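Local coordinates for protein myosin-I heavy chain (Dictyostelium discoideum, PDB 5EJR) that is an actin-based myosin motor with ATPase activity that acts in the early steps of phagocytosis and in adhesion, represented here by its C-terminal MyTH4-FERM tail domain, at residues I350-L354 against L405-F409; R295-F299 against T323-I327; R13-R19 against E51-M56; K66-I71 against S92-R96. One frame throughout, in Å; residues are numbered along the deposited sequence.

Contact 1: I350-L354 against L405-F409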
loop_
_atom_site.group_PDB
_atom_site.type_symbol
_atom_site.label_atom_id
_atom_site.label_comp_id
_atom_site.label_asym_id
_atom_site.label_seq_id
_atom_site.Cartn_x
_atom_site.Cartn_y
_atom_site.Cartn_z
ATOM N N ILE A 350 -28.870 -3.339 25.425
ATOM C CA ILE A 350 -27.532 -3.634 25.947
ATOM C C ILE A 350 -26.631 -2.450 25.757
ATOM O O ILE A 350 -25.921 -2.080 26.673
ATOM C CB ILE A 350 -26.921 -4.910 25.276
ATOM C CG1 ILE A 350 -27.713 -6.150 25.646
ATOM C CG2 ILE A 350 -25.439 -5.068 25.664
ATOM C CD1 ILE A 350 -27.442 -7.305 24.720
ATOM N N LEU A 351 -26.598 -1.896 24.538
ATOM C CA LEU A 351 -25.747 -0.757 24.222
ATOM C C LEU A 351 -26.083 0.476 25.041
ATOM O O LEU A 351 -25.181 1.249 25.364
ATOM C CB LEU A 351 -25.750 -0.456 22.705
ATOM C CG LEU A 351 -25.150 -1.560 21.780
ATOM C CD1 LEU A 351 -25.108 -1.088 20.359
ATOM C CD2 LEU A 351 -23.738 -1.927 22.195
ATOM N N ILE A 352 -27.362 0.647 25.400
ATOM C CA ILE A 352 -27.788 1.766 26.281
ATOM C C ILE A 352 -27.215 1.521 27.700
ATOM O O ILE A 352 -26.625 2.429 28.276
ATOM C CB ILE A 352 -29.346 1.932 26.266
ATOM C CG1 ILE A 352 -29.792 2.574 24.927
ATOM C CG2 ILE A 352 -29.849 2.783 27.486
ATOM C CD1 ILE A 352 -31.308 2.440 24.621
ATOM N N GLN A 353 -27.295 0.285 28.206
ATOM C CA GLN A 353 -26.742 -0.036 29.531
ATOM C C GLN A 353 -25.221 0.202 29.553
ATOM O O GLN A 353 -24.673 0.635 30.581
ATOM C CB GLN A 353 -27.139 -1.452 29.980
ATOM C CG GLN A 353 -26.963 -1.662 31.494
ATOM C CD GLN A 353 -27.271 -3.047 32.002
ATOM O OE1 GLN A 353 -27.892 -3.865 31.332
ATOM N NE2 GLN A 353 -26.858 -3.342 33.226
ATOM N N LEU A 354 -24.546 0.020 28.394
ATOM C CA LEU A 354 -23.113 0.294 28.304
ATOM C C LEU A 354 -22.828 1.807 28.306
ATOM O O LEU A 354 -21.822 2.234 28.865
ATOM C CB LEU A 354 -22.474 -0.398 27.081
ATOM C CG LEU A 354 -22.157 -1.897 27.239
ATOM C CD1 LEU A 354 -21.970 -2.578 25.869
ATOM C CD2 LEU A 354 -20.931 -2.111 28.072
ATOM N N LEU A 405 -21.559 -7.108 29.347
ATOM C CA LEU A 405 -22.484 -6.506 28.387
ATOM C C LEU A 405 -21.856 -6.479 26.972
ATOM O O LEU A 405 -22.548 -6.709 25.985
ATOM C CB LEU A 405 -22.870 -5.095 28.832
ATOM C CG LEU A 405 -23.809 -4.946 30.054
ATOM C CD1 LEU A 405 -23.814 -3.478 30.533
ATOM C CD2 LEU A 405 -25.247 -5.435 29.744
ATOM N N LYS A 406 -20.557 -6.253 26.885
ATOM C CA LYS A 406 -19.842 -6.236 25.615
ATOM C C LYS A 406 -19.834 -7.656 24.989
ATOM O O LYS A 406 -20.108 -7.796 23.792
ATOM C CB LYS A 406 -18.426 -5.641 25.782
ATOM C CG LYS A 406 -18.420 -4.139 26.167
ATOM C CD LYS A 406 -17.023 -3.644 26.467
ATOM C CE LYS A 406 -17.044 -2.303 27.152
ATOM N NZ LYS A 406 -15.680 -1.787 27.389
ATOM N N LEU A 407 -19.687 -8.694 25.837
ATOM C CA LEU A 407 -19.709 -10.096 25.399
ATOM C C LEU A 407 -21.102 -10.493 24.931
ATOM O O LEU A 407 -21.224 -11.222 23.951
ATOM C CB LEU A 407 -19.249 -11.040 26.544
ATOM C CG LEU A 407 -17.775 -10.960 26.961
ATOM C CD1 LEU A 407 -17.541 -11.638 28.311
ATOM C CD2 LEU A 407 -16.887 -11.614 25.948
ATOM N N MET A 408 -22.153 -9.989 25.623
ATOM C CA MET A 408 -23.564 -10.249 25.315
ATOM C C MET A 408 -23.886 -9.605 23.962
ATOM O O MET A 408 -24.591 -10.197 23.152
ATOM C CB MET A 408 -24.473 -9.604 26.385
ATOM C CG MET A 408 -24.647 -10.401 27.646
ATOM S SD MET A 408 -25.652 -9.481 28.874
ATOM C CE MET A 408 -27.283 -9.569 28.124
ATOM N N PHE A 409 -23.420 -8.367 23.760
ATOM C CA PHE A 409 -23.622 -7.648 22.495
ATOM C C PHE A 409 -22.969 -8.443 21.343
ATOM O O PHE A 409 -23.631 -8.737 20.357
ATOM C CB PHE A 409 -23.031 -6.233 22.589
ATOM C CG PHE A 409 -22.881 -5.534 21.253
ATOM C CD1 PHE A 409 -24.000 -5.198 20.492
ATOM C CD2 PHE A 409 -21.621 -5.274 20.724
ATOM C CE1 PHE A 409 -23.856 -4.561 19.252
ATOM C CE2 PHE A 409 -21.481 -4.649 19.482
ATOM C CZ PHE A 409 -22.601 -4.314 18.748
#

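Contact 2: R295-F299 against T323-I327. With EDO (1,2-ethanediol), chain H; EDO (1,2-ethanediol), chain E.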
loop_
_atom_site.group_PDB
_atom_site.type_symbol
_atom_site.label_atom_id
_atom_site.label_comp_id
_atom_site.label_asym_id
_atom_site.label_seq_id
_atom_site.Cartn_x
_atom_site.Cartn_y
_atom_site.Cartn_z
ATOM N N ARG A 295 -7.492 -2.845 11.795
ATOM C CA ARG A 295 -8.758 -3.528 12.019
ATOM C C ARG A 295 -8.450 -4.915 12.515
ATOM O O ARG A 295 -7.407 -5.472 12.178
ATOM C CB ARG A 295 -9.561 -3.631 10.710
ATOM C CG ARG A 295 -10.139 -2.296 10.225
ATOM C CD ARG A 295 -11.164 -2.538 9.138
ATOM N NE ARG A 295 -12.448 -3.033 9.653
ATOM C CZ ARG A 295 -13.388 -2.269 10.201
ATOM N NH1 ARG A 295 -13.164 -0.977 10.417
ATOM N NH2 ARG A 295 -14.543 -2.799 10.578
ATOM N N ARG A 296 -9.366 -5.495 13.281
ATOM C CA ARG A 296 -9.175 -6.887 13.660
ATOM C C ARG A 296 -9.649 -7.662 12.444
ATOM O O ARG A 296 -10.783 -7.460 11.955
ATOM C CB ARG A 296 -9.936 -7.296 14.919
ATOM C CG ARG A 296 -9.592 -8.761 15.188
ATOM C CD ARG A 296 -10.128 -9.227 16.448
ATOM N NE ARG A 296 -10.018 -10.675 16.584
ATOM C CZ ARG A 296 -10.334 -11.290 17.708
ATOM N NH1 ARG A 296 -10.726 -10.588 18.767
ATOM N NH2 ARG A 296 -10.261 -12.606 17.789
ATOM N N ARG A 297 -8.714 -8.404 11.871
ATOM C CA ARG A 297 -8.895 -9.108 10.618
ATOM C C ARG A 297 -9.381 -10.527 10.811
ATOM O O ARG A 297 -10.267 -10.953 10.087
ATOM C CB ARG A 297 -7.577 -9.074 9.819
ATOM C CG ARG A 297 -7.641 -9.719 8.403
ATOM C CD ARG A 297 -8.403 -8.884 7.379
ATOM N NE ARG A 297 -7.780 -7.578 7.142
ATOM C CZ ARG A 297 -8.443 -6.423 7.103
ATOM N NH1 ARG A 297 -9.759 -6.396 7.285
ATOM N NH2 ARG A 297 -7.795 -5.284 6.882
ATOM N N PHE A 298 -8.807 -11.266 11.761
ATOM C CA PHE A 298 -9.131 -12.673 11.934
ATOM C C PHE A 298 -9.881 -13.005 13.218
ATOM O O PHE A 298 -9.584 -12.473 14.276
ATOM C CB PHE A 298 -7.856 -13.507 11.821
ATOM C CG PHE A 298 -7.123 -13.298 10.514
ATOM C CD1 PHE A 298 -7.621 -13.828 9.321
ATOM C CD2 PHE A 298 -5.905 -12.628 10.480
ATOM C CE1 PHE A 298 -6.923 -13.656 8.112
ATOM C CE2 PHE A 298 -5.195 -12.474 9.270
ATOM C CZ PHE A 298 -5.715 -12.977 8.096
ATOM N N PHE A 299 -10.840 -13.925 13.100
ATOM C CA PHE A 299 -11.698 -14.363 14.195
ATOM C C PHE A 299 -11.679 -15.867 14.187
ATOM O O PHE A 299 -12.303 -16.471 13.322
ATOM C CB PHE A 299 -13.137 -13.826 13.993
ATOM C CG PHE A 299 -13.249 -12.330 14.179
ATOM C CD1 PHE A 299 -12.949 -11.458 13.132
ATOM C CD2 PHE A 299 -13.650 -11.793 15.401
ATOM C CE1 PHE A 299 -13.029 -10.074 13.315
ATOM C CE2 PHE A 299 -13.740 -10.408 15.583
ATOM C CZ PHE A 299 -13.426 -9.556 14.545
ATOM N N THR A 323 -11.894 -4.891 19.541
ATOM C CA THR A 323 -12.857 -5.793 18.907
ATOM C C THR A 323 -14.271 -5.313 19.132
ATOM O O THR A 323 -15.043 -5.256 18.172
ATOM C CB THR A 323 -12.652 -7.234 19.388
ATOM O OG1 THR A 323 -11.309 -7.603 19.080
ATOM C CG2 THR A 323 -13.619 -8.211 18.709
ATOM N N TYR A 324 -14.626 -5.028 20.403
ATOM C CA TYR A 324 -15.964 -4.564 20.748
ATOM C C TYR A 324 -16.274 -3.284 19.939
ATOM O O TYR A 324 -17.315 -3.214 19.299
ATOM C CB TYR A 324 -16.097 -4.323 22.278
ATOM C CG TYR A 324 -17.286 -3.436 22.595
ATOM C CD1 TYR A 324 -18.590 -3.879 22.377
ATOM C CD2 TYR A 324 -17.104 -2.129 23.035
ATOM C CE1 TYR A 324 -19.681 -3.055 22.624
ATOM C CE2 TYR A 324 -18.190 -1.282 23.245
ATOM C CZ TYR A 324 -19.471 -1.740 23.008
ATOM O OH TYR A 324 -20.529 -0.917 23.261
ATOM N N CYS A 325 -15.356 -2.303 19.990
ATOM C CA CYS A 325 -15.404 -1.023 19.286
ATOM C C CYS A 325 -15.636 -1.228 17.771
ATOM O O CYS A 325 -16.460 -0.530 17.188
ATOM C CB CYS A 325 -14.130 -0.230 19.568
ATOM S SG CYS A 325 -14.080 1.421 18.825
ATOM N N GLN A 326 -14.962 -2.223 17.156
ATOM C CA GLN A 326 -15.079 -2.521 15.712
ATOM C C GLN A 326 -16.452 -3.103 15.368
ATOM O O GLN A 326 -17.046 -2.673 14.390
ATOM C CB GLN A 326 -13.956 -3.465 15.243
ATOM C CG GLN A 326 -14.019 -3.785 13.761
ATOM C CD GLN A 326 -12.813 -4.576 13.345
ATOM O OE1 GLN A 326 -11.687 -4.223 13.656
ATOM N NE2 GLN A 326 -13.030 -5.674 12.668
ATOM N N ILE A 327 -16.954 -4.043 16.173
ATOM C CA ILE A 327 -18.259 -4.672 15.904
ATOM C C ILE A 327 -19.379 -3.640 16.133
ATOM O O ILE A 327 -20.349 -3.621 15.381
ATOM C CB ILE A 327 -18.432 -5.935 16.782
ATOM C CG1 ILE A 327 -17.327 -6.979 16.410
ATOM C CG2 ILE A 327 -19.849 -6.543 16.599
ATOM C CD1 ILE A 327 -17.041 -7.969 17.559
HETATM C C1 EDO H . -17.008 -9.085 12.421
HETATM O O1 EDO H . -16.973 -9.261 11.021
HETATM C C2 EDO H . -15.937 -8.126 13.029
HETATM O O2 EDO H . -15.519 -7.057 12.200
HETATM C C1 EDO E . -4.992 -9.495 5.676
HETATM O O1 EDO E . -4.865 -8.325 6.492
HETATM C C2 EDO E . -4.326 -9.250 4.267
HETATM O O2 EDO E . -2.920 -9.392 4.427
#

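Contact 3: R13-R19 against E51-M56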
loop_
_atom_site.group_PDB
_atom_site.type_symbol
_atom_site.label_atom_id
_atom_site.label_comp_id
_atom_site.label_asym_id
_atom_site.label_seq_id
_atom_site.Cartn_x
_atom_site.Cartn_y
_atom_site.Cartn_z
ATOM N N ARG A 13 29.830 1.649 -26.331
ATOM C CA ARG A 13 28.366 1.597 -26.179
ATOM C C ARG A 13 27.641 2.901 -26.498
ATOM O O ARG A 13 26.531 2.864 -27.027
ATOM C CB ARG A 13 27.975 1.120 -24.764
ATOM C CG ARG A 13 28.478 -0.273 -24.374
ATOM C CD ARG A 13 28.316 -0.508 -22.884
ATOM N NE ARG A 13 28.660 -1.874 -22.472
ATOM C CZ ARG A 13 29.872 -2.270 -22.101
ATOM N NH1 ARG A 13 30.891 -1.418 -22.113
ATOM N NH2 ARG A 13 30.082 -3.526 -21.734
ATOM N N PHE A 14 28.229 4.049 -26.145
ATOM C CA PHE A 14 27.598 5.343 -26.405
ATOM C C PHE A 14 27.646 5.655 -27.896
ATOM O O PHE A 14 28.605 5.267 -28.567
ATOM C CB PHE A 14 28.302 6.460 -25.607
ATOM C CG PHE A 14 27.630 6.927 -24.330
ATOM C CD1 PHE A 14 27.160 6.010 -23.391
ATOM C CD2 PHE A 14 27.528 8.283 -24.035
ATOM C CE1 PHE A 14 26.565 6.444 -22.200
ATOM C CE2 PHE A 14 26.938 8.718 -22.839
ATOM C CZ PHE A 14 26.457 7.795 -21.933
ATOM N N ARG A 15 26.618 6.351 -28.402
ATOM C CA ARG A 15 26.518 6.767 -29.799
ATOM C C ARG A 15 27.707 7.670 -30.167
ATOM O O ARG A 15 28.402 7.388 -31.148
ATOM C CB ARG A 15 25.195 7.510 -30.059
ATOM C CG ARG A 15 23.939 6.654 -29.922
ATOM C CD ARG A 15 22.763 7.320 -30.604
ATOM N NE ARG A 15 21.479 6.704 -30.259
ATOM C CZ ARG A 15 20.955 5.646 -30.876
ATOM N NH1 ARG A 15 21.621 5.041 -31.853
ATOM N NH2 ARG A 15 19.772 5.173 -30.506
ATOM N N SER A 16 27.962 8.716 -29.336
ATOM C CA SER A 16 29.030 9.716 -29.499
ATOM C C SER A 16 30.431 9.120 -29.613
ATOM O O SER A 16 31.242 9.635 -30.387
ATOM C CB SER A 16 28.973 10.760 -28.386
ATOM O OG SER A 16 29.272 10.185 -27.125
ATOM N N PHE A 17 30.712 8.042 -28.857
ATOM C CA PHE A 17 32.004 7.349 -28.892
ATOM C C PHE A 17 32.118 6.407 -30.093
ATOM O O PHE A 17 33.216 6.203 -30.604
ATOM C CB PHE A 17 32.262 6.593 -27.584
ATOM C CG PHE A 17 32.618 7.481 -26.415
ATOM C CD1 PHE A 17 31.628 8.114 -25.672
ATOM C CD2 PHE A 17 33.945 7.685 -26.057
ATOM C CE1 PHE A 17 31.960 8.941 -24.597
ATOM C CE2 PHE A 17 34.276 8.511 -24.979
ATOM C CZ PHE A 17 33.281 9.131 -24.256
ATOM N N LYS A 18 30.990 5.820 -30.523
ATOM C CA LYS A 18 30.924 4.899 -31.657
ATOM C C LYS A 18 31.083 5.639 -33.002
ATOM O O LYS A 18 31.862 5.188 -33.844
ATOM C CB LYS A 18 29.615 4.090 -31.620
ATOM C CG LYS A 18 29.656 2.901 -30.674
ATOM C CD LYS A 18 28.327 2.161 -30.688
ATOM C CE LYS A 18 28.356 0.852 -29.944
ATOM N NZ LYS A 18 29.257 -0.150 -30.581
ATOM N N ARG A 19 30.343 6.770 -33.190
ATOM C CA ARG A 19 30.359 7.626 -34.386
ATOM C C ARG A 19 31.760 8.210 -34.629
ATOM O O ARG A 19 32.198 8.291 -35.778
ATOM C CB ARG A 19 29.338 8.770 -34.266
ATOM C CG ARG A 19 27.876 8.353 -34.295
ATOM C CD ARG A 19 27.006 9.550 -33.962
ATOM N NE ARG A 19 25.612 9.180 -33.702
ATOM C CZ ARG A 19 24.605 9.399 -34.542
ATOM N NH1 ARG A 19 24.820 9.984 -35.713
ATOM N NH2 ARG A 19 23.372 9.033 -34.217
ATOM N N GLU A 51 17.943 11.707 -29.602
ATOM C CA GLU A 51 18.186 10.263 -29.683
ATOM C C GLU A 51 18.774 9.785 -28.349
ATOM O O GLU A 51 19.352 10.593 -27.622
ATOM C CB GLU A 51 19.165 9.941 -30.833
ATOM C CG GLU A 51 20.488 10.694 -30.769
ATOM C CD GLU A 51 21.344 10.685 -32.020
ATOM O OE1 GLU A 51 20.786 10.835 -33.133
ATOM O OE2 GLU A 51 22.585 10.591 -31.880
ATOM N N SER A 52 18.675 8.478 -28.051
ATOM C CA SER A 52 19.217 7.904 -26.817
ATOM C C SER A 52 20.740 8.073 -26.737
ATOM O O SER A 52 21.387 8.201 -27.775
ATOM C CB SER A 52 18.848 6.430 -26.704
ATOM O OG SER A 52 19.484 5.628 -27.683
ATOM N N LEU A 53 21.302 8.072 -25.505
ATOM C CA LEU A 53 22.746 8.193 -25.261
ATOM C C LEU A 53 23.467 6.913 -25.679
ATOM O O LEU A 53 24.555 6.975 -26.256
ATOM C CB LEU A 53 23.062 8.499 -23.775
ATOM C CG LEU A 53 22.427 9.728 -23.114
ATOM C CD1 LEU A 53 22.934 9.877 -21.690
ATOM C CD2 LEU A 53 22.726 11.020 -23.887
ATOM N N ILE A 54 22.875 5.758 -25.369
ATOM C CA ILE A 54 23.456 4.462 -25.722
ATOM C C ILE A 54 22.910 4.031 -27.087
ATOM O O ILE A 54 21.731 4.253 -27.376
ATOM C CB ILE A 54 23.201 3.412 -24.595
ATOM C CG1 ILE A 54 24.009 3.765 -23.328
ATOM C CG2 ILE A 54 23.498 1.962 -25.045
ATOM C CD1 ILE A 54 23.447 3.184 -22.027
ATOM N N GLU A 55 23.772 3.437 -27.932
ATOM C CA GLU A 55 23.333 2.934 -29.226
ATOM C C GLU A 55 22.528 1.674 -28.946
ATOM O O GLU A 55 23.040 0.721 -28.335
ATOM C CB GLU A 55 24.516 2.633 -30.162
ATOM C CG GLU A 55 24.079 2.288 -31.580
ATOM C CD GLU A 55 25.203 1.899 -32.518
ATOM O OE1 GLU A 55 25.748 2.806 -33.189
ATOM O OE2 GLU A 55 25.548 0.696 -32.580
ATOM N N MET A 56 21.250 1.713 -29.333
ATOM C CA MET A 56 20.305 0.607 -29.180
ATOM C C MET A 56 19.217 0.716 -30.247
ATOM O O MET A 56 19.184 1.712 -30.977
ATOM C CB MET A 56 19.699 0.592 -27.763
ATOM C CG MET A 56 18.926 1.840 -27.417
ATOM S SD MET A 56 18.843 2.096 -25.634
ATOM C CE MET A 56 17.644 3.265 -25.593
HETATM O O HOH W 1 19.017 3.718 -33.348
HETATM O O HOH W 2 25.369 10.084 -27.518
#

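Contact 4: K66-I71 against S92-R96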
loop_
_atom_site.group_PDB
_atom_site.type_symbol
_atom_site.label_atom_id
_atom_site.label_comp_id
_atom_site.label_asym_id
_atom_site.label_seq_id
_atom_site.Cartn_x
_atom_site.Cartn_y
_atom_site.Cartn_z
ATOM N N LYS A 66 11.496 10.160 -24.556
ATOM C CA LYS A 66 10.399 10.581 -23.659
ATOM C C LYS A 66 10.894 10.601 -22.205
ATOM O O LYS A 66 10.532 11.515 -21.458
ATOM C CB LYS A 66 9.181 9.645 -23.773
ATOM C CG LYS A 66 7.920 10.168 -23.079
ATOM C CD LYS A 66 6.827 9.113 -23.041
ATOM C CE LYS A 66 5.498 9.663 -22.583
ATOM N NZ LYS A 66 4.459 8.600 -22.521
ATOM N N ASN A 67 11.703 9.586 -21.820
ATOM C CA ASN A 67 12.277 9.448 -20.480
ATOM C C ASN A 67 13.171 10.632 -20.131
ATOM O O ASN A 67 13.110 11.127 -18.998
ATOM C CB ASN A 67 13.092 8.177 -20.376
ATOM C CG ASN A 67 13.510 7.885 -18.957
ATOM O OD1 ASN A 67 12.750 7.352 -18.153
ATOM N ND2 ASN A 67 14.696 8.289 -18.604
ATOM N N PHE A 68 14.007 11.085 -21.110
ATOM C CA PHE A 68 14.904 12.214 -20.908
ATOM C C PHE A 68 14.149 13.459 -20.536
ATOM O O PHE A 68 14.492 14.081 -19.531
ATOM C CB PHE A 68 15.818 12.455 -22.114
ATOM C CG PHE A 68 16.973 13.360 -21.765
ATOM C CD1 PHE A 68 18.111 12.855 -21.152
ATOM C CD2 PHE A 68 16.916 14.720 -22.034
ATOM C CE1 PHE A 68 19.176 13.692 -20.824
ATOM C CE2 PHE A 68 17.973 15.559 -21.691
ATOM C CZ PHE A 68 19.098 15.038 -21.099
ATOM N N SER A 69 13.088 13.789 -21.294
ATOM C CA SER A 69 12.254 14.956 -21.003
ATOM C C SER A 69 11.592 14.852 -19.614
ATOM O O SER A 69 11.394 15.876 -18.971
ATOM C CB SER A 69 11.225 15.201 -22.107
ATOM O OG SER A 69 10.201 14.223 -22.148
ATOM N N GLU A 70 11.305 13.614 -19.139
ATOM C CA GLU A 70 10.719 13.380 -17.816
ATOM C C GLU A 70 11.754 13.638 -16.713
ATOM O O GLU A 70 11.419 14.262 -15.701
ATOM C CB GLU A 70 10.088 11.982 -17.722
ATOM C CG GLU A 70 8.819 11.886 -18.557
ATOM C CD GLU A 70 8.041 10.588 -18.539
ATOM O OE1 GLU A 70 8.521 9.595 -17.944
ATOM O OE2 GLU A 70 6.952 10.559 -19.153
ATOM N N ILE A 71 13.017 13.202 -16.937
ATOM C CA ILE A 71 14.143 13.458 -16.031
ATOM C C ILE A 71 14.294 14.991 -15.878
ATOM O O ILE A 71 14.344 15.505 -14.757
ATOM C CB ILE A 71 15.424 12.738 -16.529
ATOM C CG1 ILE A 71 15.277 11.216 -16.316
ATOM C CG2 ILE A 71 16.687 13.280 -15.843
ATOM C CD1 ILE A 71 16.487 10.330 -16.660
ATOM N N SER A 92 6.673 7.608 -13.229
ATOM C CA SER A 92 6.704 7.263 -14.661
ATOM C C SER A 92 8.087 6.736 -15.058
ATOM O O SER A 92 8.175 5.665 -15.661
ATOM C CB SER A 92 6.329 8.474 -15.511
ATOM O OG SER A 92 6.362 8.156 -16.891
ATOM N N ILE A 93 9.172 7.456 -14.642
ATOM C CA ILE A 93 10.566 7.105 -14.914
ATOM C C ILE A 93 10.915 5.762 -14.331
ATOM O O ILE A 93 11.519 4.946 -15.023
ATOM C CB ILE A 93 11.560 8.210 -14.438
ATOM C CG1 ILE A 93 11.290 9.559 -15.144
ATOM C CG2 ILE A 93 13.036 7.778 -14.623
ATOM C CD1 ILE A 93 11.915 10.778 -14.465
ATOM N N ILE A 94 10.568 5.532 -13.055
ATOM C CA ILE A 94 10.908 4.267 -12.415
ATOM C C ILE A 94 10.063 3.138 -13.017
ATOM O O ILE A 94 10.604 2.056 -13.253
ATOM C CB ILE A 94 10.889 4.366 -10.864
ATOM C CG1 ILE A 94 12.227 4.999 -10.370
ATOM C CG2 ILE A 94 10.665 3.008 -10.187
ATOM C CD1 ILE A 94 12.058 5.887 -9.266
ATOM N N SER A 95 8.793 3.421 -13.361
ATOM C CA SER A 95 7.913 2.426 -14.003
ATOM C C SER A 95 8.545 1.993 -15.336
ATOM O O SER A 95 8.699 0.790 -15.583
ATOM C CB SER A 95 6.514 2.994 -14.220
ATOM O OG SER A 95 5.745 2.154 -15.068
ATOM N N ARG A 96 9.009 2.987 -16.147
ATOM C CA ARG A 96 9.683 2.712 -17.421
ATOM C C ARG A 96 10.902 1.814 -17.196
ATOM O O ARG A 96 11.083 0.846 -17.927
ATOM C CB ARG A 96 10.048 4.027 -18.136
ATOM C CG ARG A 96 10.630 3.860 -19.551
ATOM C CD ARG A 96 10.869 5.186 -20.240
ATOM N NE ARG A 96 9.645 5.972 -20.438
ATOM C CZ ARG A 96 9.280 7.010 -19.689
ATOM N NH1 ARG A 96 10.035 7.397 -18.663
ATOM N NH2 ARG A 96 8.150 7.655 -19.944
#

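Contact 1: I350-L354 against L405-F409
This is helix-helix packing in the all-helical middle lobe (F2) of the FERM domain, where helices 341-355 and 402-416 run nearly antiparallel; the short segments lie 9.7 Å apart, axis to axis, at 156°. L405 is the main bump. Its side chain drops into a hollow lined by I350, Q353 and L354, the i, i+3 and i+4 positions of the facing helix: L354 CD2 lies 3.6 Å from L405 CB, and the carboxamide oxygen Q353 OE1 comes within 3.5 Å of L405 CD2. Going the other way, I350 projects into the gap bordered by L405, M408 and F409. I350 CG2 sits 4.1 Å from F409 CB and I350 CD1 4.1 Å from M408 CE. No hydrogen bond crosses the interface, so shape does the work. Q353 OE1 is buried and has no polar partner in the model. K406 starts away from the facing helix, yet its CG meets L354 CD2 at 3.7 Å while its amine reaches a salt bridge with E321. Helix 317-332 touches L351 and L354 through Y324. The neatest fit is a CH-pi contact: L351 CD2 lies over the face of the F409 ring, 3.9 Å from its centroid and 17° off the normal.

Contact 2: R295-F299 against T323-I327
A glutamine side chain from a helix pairs here with the backbone of a strand end as a neighbouring strand might: Q326 OE1 accepts from R296 N at 2.7 Å, and Q326 NE2 donates to R296 O at 3.0 Å. Both bonds are nearly straight, so one carboxamide satisfies both backbone polar groups of R296. The same NE2 also donates to O2 of an ethanediol (chain H), 2.9 Å away, probably left from crystallisation. Beside this pair, R296 NH1 donates to T323 OG1 at 3.1 Å, a hydroxyl also hydrogen-bonded to C319 O, while R296 NE bonds F298 O, two residues on, at 3.0 Å. The R295 guanidinium lays one face over Q326, with NH2 3.4 Å from CG, and reaches a salt bridge with E330. F299 meets T323 edge-on, CE2 to CG2 at 3.8 Å. The contact thus joins two lobes of the FERM cloverleaf: strand 290-296, an outer strand of the ubiquitin-like lobe's sheet beside strand 253-259, meets helix 317-332 of the helical lobe, whose I327 packs against helix 402-416.

Contact 3: R13-R19 against E51-M56
R15 carries this contact, with E55 and F14 next in buried area. Its backbone flanks a single antiparallel bridge in which F14 and I54 are a non-hydrogen-bonded pair: R15 N donates to L53 O and E55 N to R13 O, both at 3.0 Å. R15 NE bonds S52 O and R15 NH2 bonds S52 OG, each at 2.9 Å, while I54 O and E55 CA lie over one face of the guanidinium. A water links R15 NH1 (3.3 Å) to M56 O (3.1 Å). E55 lies beside two basic side chains, its CG 3.7 Å from R15 NH1 and its CD 3.6 Å from K18 CD. F14, at the N-cap position of helix 15-25, turns its ring over L53, whose CB makes a CH-pi contact 4.2 Å from the centroid; W9, F42 and C109 also touch F14. One turn further along the helix, R19 NH2 forms the one salt bridge across the contact, with E51 OE2 at 2.9 Å. Backbone pairing and R15 thus join the start of helix 15-25 to the loop leading into helix 58-75 of the MyTH4 domain. The R15 bonds go to uncharged oxygens, so charge pairing plays the smaller part.

Contact 4: K66-I71 against S92-R96
Within the helical bundle of the MyTH4 domain, helices 58-75 and 86-99 pack at 145° between the directions of their short segments, whose axes approach to 10.2 Å, and a compact polar network joins them. E70 OE1 is its hub. That one oxygen accepts from S92 OG at 2.8 Å and from both R96 NH1 and R96 NH2, each at 2.8 Å, the arginine pair forming a salt bridge. R96 NH1 also donates to N67 OD1 at 2.8 Å, so this nitrogen serves two acceptors one helical turn apart. The rest of the N67 amide is used as well, since ND2 donates to Q110 OE1 on helix 104-113. The guanidinium lies with one face over N67 CA, and its charge is answered by E70 even though K66 NZ stands 4.6 Å from R96 NH2. Beside the polar network is an apolar patch, where I93 fits against I71 and the aliphatic part of E70, and L130 of helix 121-137 touches both isoleucines. The tip of I93 reaches the backbone: its CD1 comes to 3.6 Å from I71 N and 3.9 Å from I71 CG1.

The four contacts fall into two pairs at opposite sides of the chain's centre. Contacts 3 and 4 belong to the MyTH4 end: their centres are 19 Å apart and their nearest atoms about 5 Å, without touching, and helix 58-75 of contact 4 follows the 51-56 loop of contact 3. Contacts 1 and 2 lie in the FERM part, centres 16 Å apart, and do touch. Y324, idle across contact 2, turns its ring into contact 1, with OH 3.4 Å from L354 CD1 and CE1 3.5 Å from F409 CD2. Between the pairs, the centres of contacts 2 and 4 are 43 Å apart and those of contacts 1 and 3 75 Å, reflecting the elongated shape of this MyTH4-FERM piece.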